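Local atomic coordinates of uncharacterized protein (Legionella longbeachae NSW150, PDB entry 4JZA), a protein that probably removes the 3-phosphate from phosphatidylinositol 3-phosphate, acting as a phosphoinositide phosphatase in the interplay of the pathogen with its host's lipids. Residues L196-Q200 against M266-L270; Q308-V312 against W386-V390; H342-P346 against Q392-D396. One frame throughout, in Å; residues are numbered along the deposited sequence.

Interaction 1: L196-Q200 against M266-L270; sequences LEEYQ and MMRIL
In the helical phosphoinositide phosphatase insertion domain, Y199 on the first turn of helix 198-206 packs into the last turn of helix 261-270 and meets M266, I269 and L270. The phenol ring is touched on a face and at an edge. Over the face L270 makes a CH-pi contact, with CD2 4.1 Å from the centroid of the Y199 ring and 24° off its normal, nearest to CG of the ring. Q200, next in sequence, lays CG against the opposite face near the rim. At the edge sits selenomethionine M266, whose CG is 3.8 Å from Y199 CD2. Its SE lies 5.4 Å from the centroid of the Y199 ring, in the ring plane, a Met-aromatic contact of the edge-on kind.

This is a helix-to-helix junction of side chains, with no hydrogen bond across it. With chi1 at 73°, Y199 swings its CG between backbone N and carbonyl carbon, which brings the ring against L270. Y199 CB itself meets CG2 of I269 at 4.0 Å. I269 CD1 continues over the backbone of E198 and Y199. E198, extended, passes across the same isoleucine, its OE1 3.8 Å from I269 CG1, while that oxygen accepts a hydrogen bond from K388 N. The hydroxyl of Y199 makes a weak hydrogen bond with Q283 of helix 274-288.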
# COMPACT_ATOMS: atom_id res chain seq x y z
N LEU A 196 -13.88 7.50 19.76
CA LEU A 196 -13.56 8.60 20.66
C LEU A 196 -13.06 9.84 19.97
O LEU A 196 -12.44 9.76 18.91
CB LEU A 196 -12.50 8.16 21.68
CG LEU A 196 -12.85 6.97 22.59
CD1 LEU A 196 -11.75 6.74 23.60
CD2 LEU A 196 -14.16 7.22 23.31
N GLU A 197 -13.29 10.99 20.61
CA GLU A 197 -12.62 12.23 20.23
C GLU A 197 -11.15 12.25 20.67
O GLU A 197 -10.75 11.54 21.58
CB GLU A 197 -13.35 13.41 20.85
CG GLU A 197 -14.71 13.70 20.26
CD GLU A 197 -15.32 14.99 20.80
OE1 GLU A 197 -14.64 16.06 20.77
OE2 GLU A 197 -16.46 14.94 21.29
N GLU A 198 -10.35 13.11 20.06
CA GLU A 198 -8.91 13.03 20.26
C GLU A 198 -8.56 13.08 21.74
O GLU A 198 -7.73 12.30 22.17
CB GLU A 198 -8.12 14.11 19.45
CG GLU A 198 -6.58 13.92 19.48
CD GLU A 198 -5.76 14.98 18.69
OE1 GLU A 198 -4.52 15.14 18.97
OE2 GLU A 198 -6.32 15.66 17.80
N TYR A 199 -9.16 13.98 22.52
CA TYR A 199 -8.72 14.12 23.94
C TYR A 199 -9.07 12.87 24.76
O TYR A 199 -8.37 12.49 25.70
CB TYR A 199 -9.27 15.41 24.61
CG TYR A 199 -10.73 15.36 24.91
CD1 TYR A 199 -11.65 15.50 23.91
CD2 TYR A 199 -11.20 15.13 26.22
CE1 TYR A 199 -13.01 15.44 24.16
CE2 TYR A 199 -12.57 15.08 26.48
CZ TYR A 199 -13.48 15.24 25.43
OH TYR A 199 -14.86 15.20 25.55
N GLN A 200 -10.14 12.22 24.37
CA GLN A 200 -10.59 11.07 25.12
C GLN A 200 -9.69 9.90 24.76
O GLN A 200 -9.34 9.12 25.63
CB GLN A 200 -12.06 10.74 24.81
CG GLN A 200 -13.06 11.84 25.20
CD GLN A 200 -14.49 11.49 24.77
OE1 GLN A 200 -15.15 10.70 25.40
NE2 GLN A 200 -14.93 12.05 23.69
N MSE A 266 -4.39 14.60 27.90
CA MSE A 266 -5.72 15.07 27.64
C MSE A 266 -5.73 16.56 27.65
O MSE A 266 -6.34 17.16 26.79
CB MSE A 266 -6.67 14.56 28.69
CG MSE A 266 -8.08 15.11 28.45
SE MSE A 266 -9.43 14.59 29.79
CE MSE A 266 -8.21 13.96 31.22
N MSE A 267 -5.07 17.20 28.61
CA MSE A 267 -5.04 18.66 28.65
C MSE A 267 -4.35 19.19 27.42
O MSE A 267 -4.88 20.09 26.76
CB MSE A 267 -4.36 19.27 29.88
CG MSE A 267 -5.31 19.55 31.06
SE MSE A 267 -7.03 20.52 30.66
CE MSE A 267 -8.04 18.85 30.64
N ARG A 268 -3.18 18.64 27.11
CA ARG A 268 -2.40 19.09 25.94
C ARG A 268 -3.28 19.29 24.71
O ARG A 268 -3.09 20.22 23.95
CB ARG A 268 -1.28 18.10 25.63
CG ARG A 268 -0.33 18.56 24.52
CD ARG A 268 0.68 17.49 24.17
NE ARG A 268 1.25 16.89 25.37
CZ ARG A 268 2.17 17.47 26.15
NH1 ARG A 268 2.64 18.68 25.87
NH2 ARG A 268 2.63 16.83 27.23
N ILE A 269 -4.26 18.43 24.54
CA ILE A 269 -5.15 18.55 23.40
C ILE A 269 -6.24 19.60 23.59
O ILE A 269 -6.63 20.27 22.63
CB ILE A 269 -5.80 17.21 23.10
CG1 ILE A 269 -4.72 16.25 22.59
CG2 ILE A 269 -6.92 17.38 22.10
CD1 ILE A 269 -4.82 14.85 23.13
N LEU A 270 -6.73 19.73 24.81
CA LEU A 270 -7.86 20.64 25.08
C LEU A 270 -7.37 22.09 25.09
O LEU A 270 -8.10 22.99 24.70
CB LEU A 270 -8.56 20.27 26.40
CG LEU A 270 -9.42 18.98 26.41
CD1 LEU A 270 -10.01 18.70 27.78
CD2 LEU A 270 -10.54 19.07 25.40

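Interaction 2: Q308-V312 against W386-V390; sequences QWYWV and WPKAV
Q308 opens the contact by reaching across the first turn of helix 388-402. With CG anti to the backbone N (chi1 -170°) and the chain extended beyond it, Q308 lays CG on V390 CG2 at 3.7 Å and carries its amide on past it. The two ends of the amide then part: OE1 of Q308 comes 3.6 Å from A389 CB, while NE2 lies 3.9 Å from both CB and CG of P387. All of these are van der Waals contacts.

W309 takes part near its root, with CB 4.0 Å from V390 CG1; the indole itself leads away, and its NE1 is hydrogen-bonded to E177. V390 CG2 thus faces mainly Q308, while CG1 lies against W309 and, at 4.2 Å, V312 CG2. Three residues on, V312 drops CG2 almost squarely on W386. This methyl is 3.8 Å from the centroid of the W386 six-membered ring and 16° off its normal, a CH-pi contact over the face. Its other methyl, CG1, meets P387 CD at 4.1 Å, so the two branches straddle the step from W386 to P387, where P387 is the N-cap residue of helix 388-402.

The short helix 308-311 is thereby seated on the start of helix 388-402. H201 of helix 198-206 packs on Q308, V312 and P387, and helix 172-183 backs W309 through L174 and I181.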
# COMPACT_ATOMS: atom_id res chain seq x y z
N GLN A 308 -0.27 3.63 21.43
CA GLN A 308 -1.35 4.30 20.71
C GLN A 308 -1.25 4.12 19.19
O GLN A 308 -2.26 3.99 18.52
CB GLN A 308 -1.36 5.76 21.11
CG GLN A 308 -2.55 6.57 20.66
CD GLN A 308 -2.40 8.04 21.06
OE1 GLN A 308 -1.29 8.53 21.33
NE2 GLN A 308 -3.52 8.77 21.09
N TRP A 309 -0.05 4.06 18.62
CA TRP A 309 0.06 3.76 17.21
C TRP A 309 -0.58 2.43 16.84
O TRP A 309 -1.06 2.27 15.74
CB TRP A 309 1.50 3.79 16.72
CG TRP A 309 2.42 2.76 17.21
CD1 TRP A 309 3.42 2.93 18.09
CD2 TRP A 309 2.49 1.40 16.78
NE1 TRP A 309 4.11 1.76 18.26
CE2 TRP A 309 3.54 0.80 17.47
CE3 TRP A 309 1.76 0.63 15.87
CZ2 TRP A 309 3.88 -0.56 17.29
CZ3 TRP A 309 2.10 -0.73 15.69
CH2 TRP A 309 3.15 -1.30 16.39
N TYR A 310 -0.58 1.46 17.75
CA TYR A 310 -1.14 0.15 17.46
C TYR A 310 -2.64 0.28 17.39
O TYR A 310 -3.26 -0.24 16.45
CB TYR A 310 -0.74 -0.86 18.53
CG TYR A 310 -1.37 -2.17 18.35
CD1 TYR A 310 -0.98 -2.99 17.30
CD2 TYR A 310 -2.36 -2.62 19.22
CE1 TYR A 310 -1.58 -4.23 17.10
CE2 TYR A 310 -2.96 -3.87 19.03
CZ TYR A 310 -2.56 -4.67 17.96
OH TYR A 310 -3.14 -5.92 17.73
N TRP A 311 -3.24 1.00 18.33
CA TRP A 311 -4.71 1.04 18.43
C TRP A 311 -5.41 1.76 17.25
O TRP A 311 -6.57 1.52 16.99
CB TRP A 311 -5.17 1.67 19.76
CG TRP A 311 -4.76 0.91 21.01
CD1 TRP A 311 -3.97 1.36 22.00
CD2 TRP A 311 -5.13 -0.44 21.38
NE1 TRP A 311 -3.81 0.40 22.96
CE2 TRP A 311 -4.52 -0.71 22.60
CE3 TRP A 311 -5.93 -1.41 20.80
CZ2 TRP A 311 -4.67 -1.93 23.24
CZ3 TRP A 311 -6.08 -2.62 21.45
CH2 TRP A 311 -5.47 -2.86 22.66
N VAL A 312 -4.72 2.65 16.57
CA VAL A 312 -5.32 3.31 15.40
C VAL A 312 -5.29 2.43 14.12
O VAL A 312 -5.99 2.70 13.12
CB VAL A 312 -4.69 4.69 15.16
CG1 VAL A 312 -4.89 5.56 16.38
CG2 VAL A 312 -3.22 4.57 14.82
N TRP A 386 -5.07 10.73 12.05
CA TRP A 386 -4.83 10.13 13.34
C TRP A 386 -4.53 11.22 14.35
O TRP A 386 -4.30 12.34 13.97
CB TRP A 386 -3.63 9.22 13.25
CG TRP A 386 -3.87 7.99 12.52
CD1 TRP A 386 -5.08 7.42 12.21
CD2 TRP A 386 -2.87 7.08 12.07
NE1 TRP A 386 -4.89 6.20 11.56
CE2 TRP A 386 -3.54 5.97 11.47
CE3 TRP A 386 -1.47 7.10 12.09
CZ2 TRP A 386 -2.86 4.90 10.93
CZ3 TRP A 386 -0.79 6.05 11.54
CH2 TRP A 386 -1.49 4.95 10.97
N PRO A 387 -4.52 10.90 15.64
CA PRO A 387 -4.13 11.92 16.65
C PRO A 387 -2.78 12.53 16.39
O PRO A 387 -1.89 11.86 15.91
CB PRO A 387 -4.06 11.10 17.95
CG PRO A 387 -5.07 10.03 17.74
CD PRO A 387 -5.05 9.68 16.28
N LYS A 388 -2.59 13.78 16.77
CA LYS A 388 -1.29 14.42 16.61
C LYS A 388 -0.18 13.59 17.24
O LYS A 388 0.94 13.60 16.77
CB LYS A 388 -1.30 15.83 17.20
CG LYS A 388 -2.02 16.85 16.34
CD LYS A 388 -1.51 18.27 16.61
CE LYS A 388 -2.01 19.24 15.54
NZ LYS A 388 -3.45 19.04 15.18
N ALA A 389 -0.48 12.88 18.31
CA ALA A 389 0.57 12.18 19.04
C ALA A 389 1.12 10.98 18.28
O ALA A 389 2.30 10.74 18.34
CB ALA A 389 0.08 11.74 20.42
N VAL A 390 0.26 10.25 17.57
CA VAL A 390 0.71 9.12 16.77
C VAL A 390 1.47 9.67 15.55
O VAL A 390 2.42 9.07 15.06
CB VAL A 390 -0.47 8.26 16.27
CG1 VAL A 390 0.03 7.20 15.30
CG2 VAL A 390 -1.18 7.58 17.39

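Interaction 3: H342-P346 against Q392-D396; sequences HRTLP and QRHSD
H394 reaches from helix 388-402 onto the loop 342-346, its imidazole lying over P346. Followed outward, CB carries the ring off the helix, and chi2 near -107° turns the plane so that one face is presented to the proline. CG is the first atom to touch, meeting P346 CA and CB. Next to it, CD2 passes P346 CB at 3.9 Å. The proline CB stands close to the middle of this face, 3.7 Å from the centroid of the H394 ring and only 4° off its normal, making a CH-pi contact. ND1 and NE2 both point at water in the ring plane, and over the face ND1 also lies near P346 CA and NE2 near P346 CB. ND1 is 2.7 Å from water 1, which also donates to L345 O and takes a weak hydrogen bond from R343 NH1. NE2 is 2.9 Å from water 2, which donates to T344 O. At the tip, CE1 comes up to the backbone of T344, L345 and P346. Each ring nitrogen is therefore linked by a water to a loop carbonyl, which should help fix the rotation of the imidazole.

R393 takes P346 at another place: its CG is 4.1 Å from P346 CB, and the bend at chi2 (66°) brings the guanidinium back so that P346 CG lies above one of its faces, toward the rim. The guanidinium is held by a salt bridge to E177 and a hydrogen bond to Y171, whose hydroxyl also bonds P346 O.

The loop runs between helix 315-325 and strand 352-359. Helix 122-140 packs on it through Y135 and M138, W309 of helix 308-311 touches L345 and P346, and helix 441-454 packs on helix 388-402 at S395 through A451 and R454.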
# COMPACT_ATOMS: atom_id res chain seq x y z
N HIS A 342 3.59 1.37 2.76
CA HIS A 342 3.23 0.82 4.01
C HIS A 342 3.62 1.82 5.08
O HIS A 342 4.62 1.65 5.78
CB HIS A 342 3.96 -0.52 4.22
CG HIS A 342 3.46 -1.27 5.41
ND1 HIS A 342 3.54 -2.61 5.54
CD2 HIS A 342 2.86 -0.84 6.53
CE1 HIS A 342 2.97 -2.98 6.66
NE2 HIS A 342 2.59 -1.92 7.30
N ARG A 343 2.78 2.82 5.27
CA ARG A 343 3.11 3.90 6.21
C ARG A 343 2.25 3.98 7.47
O ARG A 343 2.06 5.08 8.03
CB ARG A 343 3.12 5.21 5.41
CG ARG A 343 3.86 5.02 4.10
CD ARG A 343 5.34 4.81 4.39
NE ARG A 343 5.91 6.12 4.57
CZ ARG A 343 6.32 6.59 5.71
NH1 ARG A 343 6.33 5.83 6.76
NH2 ARG A 343 6.76 7.82 5.78
N THR A 344 1.74 2.82 7.89
CA THR A 344 0.90 2.69 9.06
C THR A 344 1.65 2.25 10.34
O THR A 344 1.08 2.26 11.44
CB THR A 344 -0.22 1.68 8.80
OG1 THR A 344 0.32 0.45 8.35
CG2 THR A 344 -1.15 2.19 7.77
N LEU A 345 2.93 1.88 10.20
CA LEU A 345 3.74 1.49 11.34
C LEU A 345 4.88 2.50 11.47
O LEU A 345 5.40 3.02 10.48
CB LEU A 345 4.29 0.09 11.13
CG LEU A 345 3.27 -1.03 10.84
CD1 LEU A 345 4.01 -2.31 10.47
CD2 LEU A 345 2.41 -1.31 12.05
N PRO A 346 5.29 2.80 12.70
CA PRO A 346 6.19 3.91 12.94
C PRO A 346 7.66 3.55 12.79
O PRO A 346 8.43 3.71 13.70
CB PRO A 346 5.85 4.32 14.37
CG PRO A 346 5.43 3.06 15.02
CD PRO A 346 4.81 2.20 13.97
N GLN A 392 3.25 12.20 15.32
CA GLN A 392 4.58 12.59 15.76
C GLN A 392 5.46 11.40 16.18
O GLN A 392 6.68 11.49 16.15
CB GLN A 392 4.48 13.58 16.93
CG GLN A 392 3.86 14.91 16.54
CD GLN A 392 3.75 15.91 17.72
OE1 GLN A 392 3.02 16.90 17.63
NE2 GLN A 392 4.46 15.65 18.81
N ARG A 393 4.87 10.33 16.67
CA ARG A 393 5.67 9.17 17.01
C ARG A 393 6.28 8.67 15.70
O ARG A 393 7.44 8.31 15.69
CB ARG A 393 4.84 8.09 17.71
CG ARG A 393 5.44 6.70 17.74
CD ARG A 393 6.68 6.66 18.57
NE ARG A 393 7.33 5.37 18.37
CZ ARG A 393 6.97 4.24 18.96
NH1 ARG A 393 5.96 4.24 19.82
NH2 ARG A 393 7.64 3.13 18.73
N HIS A 394 5.50 8.66 14.61
CA HIS A 394 6.00 8.34 13.27
C HIS A 394 7.14 9.26 12.79
O HIS A 394 8.23 8.79 12.40
CB HIS A 394 4.86 8.34 12.25
CG HIS A 394 3.98 7.14 12.33
ND1 HIS A 394 4.01 6.14 11.39
CD2 HIS A 394 3.07 6.76 13.26
CE1 HIS A 394 3.13 5.21 11.72
NE2 HIS A 394 2.56 5.55 12.85
N SER A 395 6.90 10.57 12.78
CA SER A 395 7.92 11.47 12.30
C SER A 395 9.15 11.46 13.19
O SER A 395 10.28 11.37 12.70
CB SER A 395 7.36 12.87 12.08
OG SER A 395 6.95 13.46 13.30
N ASP A 396 8.97 11.47 14.50
CA ASP A 396 10.13 11.47 15.41
C ASP A 396 10.94 10.19 15.23
O ASP A 396 12.16 10.22 15.03
CB ASP A 396 9.74 11.53 16.91
CG ASP A 396 9.14 12.87 17.37
OD1 ASP A 396 9.45 13.96 16.82
OD2 ASP A 396 8.34 12.81 18.34
O HOH W 1 5.79 5.81 9.38
O HOH W 2 0.46 3.73 13.62

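In the fold
The three contacts step inward toward the centre of the chain, their own centres about 30, 19 and 14 Å from it, with interaction 1 lying within the insertion-domain range. Interactions 1 and 3 are buried, whereas interaction 2 between them is only partly so. Helix 388-402 serves both 2 and 3, with its start in one and its next turn in the other, and the segments of these two interleave along the chain. Direct touches join neighbours: E198 ties 1 to 2, while W309 meets R393 and W386 meets H394 between 2 and 3. The chemistry shifts from apolar helix packing round a tyrosine, through aliphatic groups and an indole face, to a loop bound through waters and a histidine.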